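Local coordinates for hypothetical protein Atu0120 (Agrobacterium tumefaciens, PDB 2I6H) that is of unknown function but belongs to the bacterial DUF924 family and adopts an all-helical fold without beta strands, at residues D33-D36 with F37-A41; D54-F57 with H58-R62; P180-N183 with G184-R188. All blocks are in the same frame, centred on the assembly; numbering follows the deposited sequence. Where two conformers were deposited one is given.

Interaction 1 (D33-D36 with F37-A41); sequences DIVD and FWKKA
Val35 and Lys39, one turn apart on the same helix, make the one close side-chain contact of this stretch. CG1 of Val35 stands anti to its backbone N (chi1 174°), which brings it against the aliphatic part of the lysine, 3.5 Å from Lys39 CE. The two side chains cross obliquely. Lys39 leaves the backbone with CG beside its own N and runs back toward the start of the helix; beyond CG it is fully extended, so its methylenes pass first by the carbonyl oxygen of Val35, with Lys39 CG 3.4 Å from Val35 O, and then by the methyl group.

The polar contacts are those of a regular alpha-helix. Four successive i to i+4 bonds join the two halves: Phe37 N to Asp33 O (2.9 Å), Trp38 N to Ile34 O (2.9 Å), Lys39 N to Val35 O (2.9 Å) and Lys40 N to Asp36 O (3.0 Å). All four are close to straight. The ammonium group of Lys39 does not pair with the carboxylate of Asp36, whose OD1 lies 5.1 Å from Lys39 NZ; it forms a salt bridge with Glu81 instead.

The aromatic residues touch the preceding turn mainly through their CB atoms, and their rings lead away from it. Asp36, Lys39 and Lys40 make the exposed side of helix 29-41, while Ile34, Phe37 and Trp38 are buried. Ile34 and Trp38 rest on Leu88 of helix 80-97, Phe37 meets Phe57 and Phe61 of helix 51-69, and Trp38 also stacks on Trp46 and reaches Leu131 of helix 129-132, which places this amphipathic helix within an all-helical fold.

Interaction 2 (D54-F57 with H58-R62); sequences DNHF and HDRFR
Asp59 N makes the shortest backbone bond of this turn, 2.8 Å to Asn55 O and nearly straight at 165°; it is one of four consecutive i to i+4 bonds that run to Phe61 N. A water adds a link between side chains, lying 2.8 Å from His56 NE2 and accepting from Arg60 NH1 at 2.9 Å. The imidazole and the arginine lie side by side and point the same way, Arg60 CG being 3.9 Å from His56 CD2. Bends at chi2 and chi3 fold the arginine so that one face of its guanidinium receives Phe61 CZ, 3.4 Å above the plane, while Arg60 CB sits over the centre of the Phe61 ring.

On the buried side Phe57 and Phe61 cross at about a right angle. Their different first torsions, -162° in Phe57 and -58° in Phe61, bring the rings together by their edges, with Phe57 CD1 3.9 Å from Phe61 CD2. Asp54 forms a salt bridge with Arg99 and a hydrogen bond with Asn96. Buried Phe57 and Phe61 and exposed His56, Asp59 and Arg60 make helix 51-69 amphipathic, its aromatic side packed on helix 29-41 in an all-helical fold.

Interaction 3 (P180-N183 with G184-R188); sequences PHRN and GILLR
The backbone turns through a short, weakly bonded helix about 183-186, in which Leu186 N donates to Arg182 O at 2.9 Å, and leaves it at Leu187 in a Schellman motif: phi is positive there, and two bonds reach back into the last turn, Arg188 N to Asn183 O (3.0 Å) and Leu187 N to Gly184 O (3.3 Å).

Asn183 and Arg188 carry the side-chain contact. The single oxygen Asn183 OD1 accepts from two nitrogens of the guanidinium, Arg188 NE at 3.0 Å and Arg188 NH1 at 3.2 Å. It lies at the guanidinium edge, close to its plane, while the amide and guanidinium planes stand 76° apart. The NH1 bond follows the C=O direction of the amide but is bent at nitrogen (138°); the NE donor is tilted out of the amide plane. A bend at chi3 (-72°) turns the arginine back to this oxygen. With Asn183 ND2 bonded to Thr190 and Glu194, both ends of the buried amide are held and its rotation is fixed.

Leu186 CD1 packs on one face of the guanidinium, 3.5 Å above the plane and toward its rim. Two waters bridge the opening of the turn, one from Pro180 O to Gly184 N, the other from His181 O to Ile185 N.

Arg188 also forms a salt bridge with Glu143, and Arg182 donates to the carbonyl of His141, tying this turn to the segment that follows helix 137-140. Between helix 160-176 and helix 192-199, the turn packs against the latter through Pro180, which rests on Tyr197 and Leu198.

In the fold
Interactions 1 and 2 belong to one packing layer, with centres 12 Å apart: helix 29-41 and helix 51-69 meet mainly through aromatic side chains, with Ile34 added. Phe37 CE2 lies 3.5 Å from Phe57 CD1 and Trp38 CZ3 lies 3.6 Å from Phe57 CE2, so that Phe57 bridges two residues of the neighbouring helix. Beside them, Ile34 CG1 lies 3.6 Å from Phe61 CE1. Interaction 3 is remote, its centre 32 Å from that of interaction 1 and 26 Å from that of interaction 2, with nearest atoms about 16 and 14 Å away. It lies on the opposite side of the chain's centre from interaction 1.

Interaction 1 (D33-D36 with F37-A41)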
loop_
_atom_site.group_PDB
_atom_site.type_symbol
_atom_site.label_atom_id
_atom_site.label_comp_id
_atom_site.label_asym_id
_atom_site.label_seq_id
_atom_site.Cartn_x
_atom_site.Cartn_y
_atom_site.Cartn_z
ATOM N N ASP A 33 -22.185 11.005 -9.294
ATOM C CA ASP A 33 -21.912 11.703 -8.013
ATOM C C ASP A 33 -21.039 10.876 -7.091
ATOM O O ASP A 33 -20.162 11.435 -6.427
ATOM C CB ASP A 33 -23.215 12.060 -7.255
ATOM C CG ASP A 33 -24.041 13.153 -7.945
ATOM O OD1 ASP A 33 -23.531 13.805 -8.879
ATOM O OD2 ASP A 33 -25.217 13.349 -7.520
ATOM N N ILE A 34 -21.315 9.564 -6.974
ATOM C CA ILE A 34 -20.557 8.704 -6.047
ATOM C C ILE A 34 -19.101 8.669 -6.520
ATOM O O ILE A 34 -18.151 8.842 -5.724
ATOM C CB ILE A 34 -21.188 7.281 -5.964
ATOM C CG1 ILE A 34 -22.528 7.375 -5.201
ATOM C CG2 ILE A 34 -20.212 6.279 -5.352
ATOM C CD1 ILE A 34 -23.459 6.163 -5.475
ATOM N N VAL A 35 -18.932 8.446 -7.821
ATOM C CA VAL A 35 -17.591 8.333 -8.386
ATOM C C VAL A 35 -16.836 9.665 -8.237
ATOM O O VAL A 35 -15.673 9.679 -7.788
ATOM C CB VAL A 35 -17.618 7.821 -9.854
ATOM C CG1 VAL A 35 -16.174 7.858 -10.459
ATOM C CG2 VAL A 35 -18.188 6.355 -9.897
ATOM N N ASP A 36 -17.507 10.773 -8.559
ATOM C CA ASP A 36 -16.918 12.128 -8.372
ATOM C C ASP A 36 -16.462 12.360 -6.914
ATOM O O ASP A 36 -15.384 12.878 -6.649
ATOM C CB ASP A 36 -17.947 13.191 -8.747
ATOM C CG ASP A 36 -18.062 13.398 -10.239
ATOM O OD1 ASP A 36 -17.260 12.796 -10.994
ATOM O OD2 ASP A 36 -18.954 14.167 -10.641
ATOM N N PHE A 37 -17.335 12.022 -5.975
ATOM C CA PHE A 37 -17.012 12.109 -4.545
ATOM C C PHE A 37 -15.732 11.293 -4.208
ATOM O O PHE A 37 -14.840 11.769 -3.501
ATOM C CB PHE A 37 -18.209 11.577 -3.749
ATOM C CG PHE A 37 -17.905 11.289 -2.285
ATOM C CD1 PHE A 37 -18.065 12.271 -1.305
ATOM C CD2 PHE A 37 -17.498 10.013 -1.884
ATOM C CE1 PHE A 37 -17.790 11.979 0.052
ATOM C CE2 PHE A 37 -17.214 9.725 -0.523
ATOM C CZ PHE A 37 -17.365 10.704 0.425
ATOM N N TRP A 38 -15.680 10.060 -4.699
ATOM C CA TRP A 38 -14.523 9.178 -4.448
ATOM C C TRP A 38 -13.228 9.783 -5.036
ATOM O O TRP A 38 -12.158 9.811 -4.352
ATOM C CB TRP A 38 -14.800 7.803 -5.021
ATOM C CG TRP A 38 -13.933 6.672 -4.374
ATOM C CD1 TRP A 38 -12.927 5.966 -4.969
ATOM C CD2 TRP A 38 -14.018 6.189 -3.029
ATOM N NE1 TRP A 38 -12.380 5.059 -4.088
ATOM C CE2 TRP A 38 -13.038 5.162 -2.891
ATOM C CE3 TRP A 38 -14.839 6.509 -1.928
ATOM C CZ2 TRP A 38 -12.836 4.471 -1.693
ATOM C CZ3 TRP A 38 -14.654 5.798 -0.734
ATOM C CH2 TRP A 38 -13.663 4.787 -0.632
ATOM N N LYS A 39 -13.301 10.238 -6.287
ATOM C CA LYS A 39 -12.111 10.797 -6.955
ATOM C C LYS A 39 -11.613 12.039 -6.206
ATOM O O LYS A 39 -10.411 12.207 -5.946
ATOM C CB LYS A 39 -12.437 11.109 -8.416
ATOM C CG LYS A 39 -12.641 9.828 -9.302
ATOM C CD LYS A 39 -12.930 10.323 -10.746
ATOM C CE LYS A 39 -13.206 9.224 -11.731
ATOM N NZ LYS A 39 -13.740 9.722 -13.096
ATOM N N LYS A 40 -12.556 12.878 -5.787
ATOM C CA LYS A 40 -12.209 14.120 -5.070
ATOM C C LYS A 40 -11.538 13.820 -3.734
ATOM O O LYS A 40 -10.519 14.456 -3.397
ATOM C CB LYS A 40 -13.445 14.972 -4.871
ATOM C CG LYS A 40 -13.137 16.389 -4.370
ATOM C CD LYS A 40 -14.448 17.197 -4.328
ATOM C CE LYS A 40 -14.181 18.671 -4.095
ATOM N NZ LYS A 40 -13.599 18.932 -2.759
ATOM N N ALA A 41 -12.058 12.823 -3.004
ATOM C CA ALA A 41 -11.495 12.405 -1.713
ATOM C C ALA A 41 -10.062 11.887 -1.871
ATOM O O ALA A 41 -9.167 12.314 -1.136
ATOM C CB ALA A 41 -12.398 11.346 -1.035
#

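Interaction 2 (D54-F57 with H58-R62)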
loop_
_atom_site.group_PDB
_atom_site.type_symbol
_atom_site.label_atom_id
_atom_site.label_comp_id
_atom_site.label_asym_id
_atom_site.label_seq_id
_atom_site.Cartn_x
_atom_site.Cartn_y
_atom_site.Cartn_z
ATOM N N ASP A 54 -15.657 9.220 7.158
ATOM C CA ASP A 54 -16.716 8.219 7.346
ATOM C C ASP A 54 -18.072 8.931 7.427
ATOM O O ASP A 54 -19.066 8.533 6.784
ATOM C CB ASP A 54 -16.480 7.433 8.644
ATOM C CG ASP A 54 -15.205 6.578 8.608
ATOM O OD1 ASP A 54 -14.643 6.325 7.525
ATOM O OD2 ASP A 54 -14.764 6.137 9.689
ATOM N N ASN A 55 -18.103 9.992 8.233
ATOM C CA ASN A 55 -19.309 10.826 8.428
ATOM C C ASN A 55 -19.799 11.383 7.102
ATOM O O ASN A 55 -21.003 11.373 6.777
ATOM C CB ASN A 55 -18.978 12.028 9.328
ATOM C CG ASN A 55 -19.312 11.795 10.784
ATOM O OD1 ASN A 55 -18.997 10.761 11.340
ATOM N ND2 ASN A 55 -19.913 12.796 11.420
ATOM N N HIS A 56 -18.857 11.927 6.350
ATOM C CA HIS A 56 -19.164 12.555 5.112
ATOM C C HIS A 56 -19.769 11.545 4.094
ATOM O O HIS A 56 -20.781 11.827 3.428
ATOM C CB HIS A 56 -17.853 13.200 4.608
ATOM C CG HIS A 56 -18.003 14.022 3.373
ATOM N ND1 HIS A 56 -16.916 14.502 2.674
ATOM C CD2 HIS A 56 -19.108 14.464 2.713
ATOM C CE1 HIS A 56 -17.342 15.208 1.638
ATOM N NE2 HIS A 56 -18.667 15.190 1.632
ATOM N N PHE A 57 -19.123 10.393 3.971
ATOM C CA PHE A 57 -19.546 9.328 3.047
ATOM C C PHE A 57 -20.969 8.909 3.457
ATOM O O PHE A 57 -21.863 8.774 2.628
ATOM C CB PHE A 57 -18.539 8.188 3.199
ATOM C CG PHE A 57 -18.527 7.181 2.080
ATOM C CD1 PHE A 57 -19.342 7.311 0.944
ATOM C CD2 PHE A 57 -17.661 6.074 2.180
ATOM C CE1 PHE A 57 -19.316 6.337 -0.081
ATOM C CE2 PHE A 57 -17.624 5.122 1.172
ATOM C CZ PHE A 57 -18.461 5.251 0.040
ATOM N N HIS A 58 -21.185 8.747 4.750
ATOM C CA HIS A 58 -22.516 8.351 5.236
ATOM C C HIS A 58 -23.603 9.420 4.950
ATOM O O HIS A 58 -24.714 9.083 4.483
ATOM C CB HIS A 58 -22.443 8.060 6.736
ATOM C CG HIS A 58 -23.720 7.535 7.306
ATOM N ND1 HIS A 58 -24.752 8.362 7.693
ATOM C CD2 HIS A 58 -24.145 6.260 7.524
ATOM C CE1 HIS A 58 -25.750 7.622 8.157
ATOM N NE2 HIS A 58 -25.407 6.344 8.057
ATOM N N ASP A 59 -23.281 10.694 5.227
ATOM C CA ASP A 59 -24.207 11.791 4.949
ATOM C C ASP A 59 -24.649 11.805 3.483
ATOM O O ASP A 59 -25.846 11.980 3.191
ATOM C CB ASP A 59 -23.589 13.137 5.352
ATOM C CG ASP A 59 -24.531 14.326 5.124
ATOM O OD1 ASP A 59 -25.732 14.245 5.452
ATOM O OD2 ASP A 59 -24.051 15.377 4.641
ATOM N N ARG A 60 -23.707 11.622 2.569
ATOM C CA ARG A 60 -23.998 11.635 1.121
ATOM C C ARG A 60 -24.792 10.385 0.665
ATOM O O ARG A 60 -25.800 10.520 -0.046
ATOM C CB ARG A 60 -22.695 11.731 0.303
ATOM C CG ARG A 60 -21.949 13.090 0.401
ATOM C CD ARG A 60 -22.609 14.263 -0.316
ATOM N NE ARG A 60 -23.090 14.006 -1.672
ATOM C CZ ARG A 60 -22.413 14.178 -2.811
ATOM N NH1 ARG A 60 -21.151 14.600 -2.825
ATOM N NH2 ARG A 60 -23.026 13.929 -3.972
ATOM N N PHE A 61 -24.307 9.204 1.037
ATOM C CA PHE A 61 -24.633 7.985 0.289
ATOM C C PHE A 61 -25.244 6.831 1.075
ATOM O O PHE A 61 -25.358 5.725 0.543
ATOM C CB PHE A 61 -23.439 7.554 -0.596
ATOM C CG PHE A 61 -23.010 8.619 -1.573
ATOM C CD1 PHE A 61 -23.955 9.219 -2.433
ATOM C CD2 PHE A 61 -21.673 9.036 -1.628
ATOM C CE1 PHE A 61 -23.582 10.249 -3.336
ATOM C CE2 PHE A 61 -21.265 10.033 -2.519
ATOM C CZ PHE A 61 -22.227 10.653 -3.385
ATOM N N ARG A 62 -25.654 7.081 2.333
ATOM C CA ARG A 62 -26.368 6.017 3.066
ATOM C C ARG A 62 -27.561 5.494 2.256
ATOM O O ARG A 62 -27.715 4.288 2.107
ATOM C CB ARG A 62 -26.824 6.462 4.469
ATOM C CG ARG A 62 -27.602 5.379 5.205
ATOM C CD ARG A 62 -29.110 5.593 5.025
ATOM N NE ARG A 62 -29.876 4.546 5.725
ATOM C CZ ARG A 62 -30.983 3.973 5.263
ATOM N NH1 ARG A 62 -31.555 3.000 5.976
ATOM N NH2 ARG A 62 -31.543 4.367 4.108
HETATM O O HOH W 1 -19.520 16.009 -0.865
#

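Interaction 3 (P180-N183 with G184-R188)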
loop_
_atom_site.group_PDB
_atom_site.type_symbol
_atom_site.label_atom_id
_atom_site.label_comp_id
_atom_site.label_asym_id
_atom_site.label_seq_id
_atom_site.Cartn_x
_atom_site.Cartn_y
_atom_site.Cartn_z
ATOM N N PRO A 180 -9.813 -14.334 11.183
ATOM C CA PRO A 180 -10.056 -14.464 12.621
ATOM C C PRO A 180 -10.399 -13.163 13.293
ATOM O O PRO A 180 -11.106 -13.206 14.309
ATOM C CB PRO A 180 -8.704 -14.990 13.153
ATOM C CG PRO A 180 -8.176 -15.747 12.024
ATOM C CD PRO A 180 -8.473 -14.840 10.844
ATOM N N HIS A 181 -9.925 -12.020 12.760
ATOM C CA HIS A 181 -10.305 -10.718 13.329
ATOM C C HIS A 181 -11.834 -10.494 13.351
ATOM O O HIS A 181 -12.321 -9.668 14.124
ATOM C CB HIS A 181 -9.591 -9.556 12.619
ATOM C CG HIS A 181 -8.202 -9.284 13.134
ATOM N ND1 HIS A 181 -7.960 -8.743 14.385
ATOM C CD2 HIS A 181 -6.983 -9.466 12.565
ATOM C CE1 HIS A 181 -6.658 -8.604 14.560
ATOM N NE2 HIS A 181 -6.043 -9.034 13.472
ATOM N N ARG A 182 -12.584 -11.226 12.513
ATOM C CA ARG A 182 -14.049 -11.053 12.451
ATOM C C ARG A 182 -14.814 -11.895 13.483
ATOM O O ARG A 182 -16.038 -11.768 13.590
ATOM C CB ARG A 182 -14.572 -11.429 11.064
ATOM C CG ARG A 182 -13.952 -10.603 9.946
ATOM C CD ARG A 182 -14.591 -10.986 8.612
ATOM N NE ARG A 182 -13.934 -10.313 7.494
ATOM C CZ ARG A 182 -14.370 -10.421 6.230
ATOM N NH1 ARG A 182 -15.447 -11.169 5.963
ATOM N NH2 ARG A 182 -13.756 -9.776 5.241
ATOM N N ASN A 183 -14.105 -12.789 14.161
ATOM C CA ASN A 183 -14.752 -13.821 15.015
ATOM C C ASN A 183 -15.641 -13.239 16.099
ATOM O O ASN A 183 -16.760 -13.735 16.320
ATOM C CB ASN A 183 -13.703 -14.761 15.640
ATOM C CG ASN A 183 -13.066 -15.659 14.636
ATOM O OD1 ASN A 183 -13.467 -15.677 13.457
ATOM N ND2 ASN A 183 -12.066 -16.431 15.082
ATOM N N GLY A 184 -15.176 -12.167 16.748
ATOM C CA GLY A 184 -15.961 -11.547 17.824
ATOM C C GLY A 184 -17.266 -10.999 17.288
ATOM O O GLY A 184 -18.355 -11.255 17.831
ATOM N N ILE A 185 -17.162 -10.237 16.202
ATOM C CA ILE A 185 -18.327 -9.576 15.611
ATOM C C ILE A 185 -19.326 -10.622 15.062
ATOM O O ILE A 185 -20.554 -10.427 15.091
ATOM C CB ILE A 185 -17.876 -8.650 14.441
ATOM C CG1 ILE A 185 -17.130 -7.437 14.984
ATOM C CG2 ILE A 185 -19.075 -8.198 13.599
ATOM C CD1 ILE A 185 -16.267 -6.739 13.901
ATOM N N LEU A 186 -18.795 -11.719 14.542
ATOM C CA LEU A 186 -19.646 -12.751 13.955
ATOM C C LEU A 186 -20.027 -13.870 14.929
ATOM O O LEU A 186 -20.686 -14.835 14.528
ATOM C CB LEU A 186 -18.987 -13.340 12.714
ATOM C CG LEU A 186 -18.846 -12.341 11.532
ATOM C CD1 LEU A 186 -18.104 -13.040 10.421
ATOM C CD2 LEU A 186 -20.188 -11.759 11.002
ATOM N N LEU A 187 -19.573 -13.776 16.178
ATOM C CA LEU A 187 -19.911 -14.791 17.197
ATOM C C LEU A 187 -19.447 -16.203 16.806
ATOM O O LEU A 187 -20.159 -17.192 17.032
ATOM C CB LEU A 187 -21.429 -14.761 17.542
ATOM C CG LEU A 187 -21.948 -13.533 18.294
ATOM C CD1 LEU A 187 -22.220 -12.382 17.352
ATOM C CD2 LEU A 187 -23.254 -13.862 19.014
ATOM N N ARG A 188 -18.246 -16.283 16.231
ATOM C CA ARG A 188 -17.600 -17.549 15.904
ATOM C C ARG A 188 -16.593 -17.893 16.963
ATOM O O ARG A 188 -15.930 -17.017 17.531
ATOM C CB ARG A 188 -16.859 -17.453 14.552
ATOM C CG ARG A 188 -17.683 -16.791 13.506
ATOM C CD ARG A 188 -17.115 -16.954 12.103
ATOM N NE ARG A 188 -15.908 -16.173 11.850
ATOM C CZ ARG A 188 -15.577 -15.726 10.633
ATOM N NH1 ARG A 188 -14.458 -15.030 10.455
ATOM N NH2 ARG A 188 -16.382 -15.966 9.592
HETATM O O HOH W 2 -12.088 -11.959 16.729
HETATM O O HOH W 3 -14.447 -9.271 15.789
#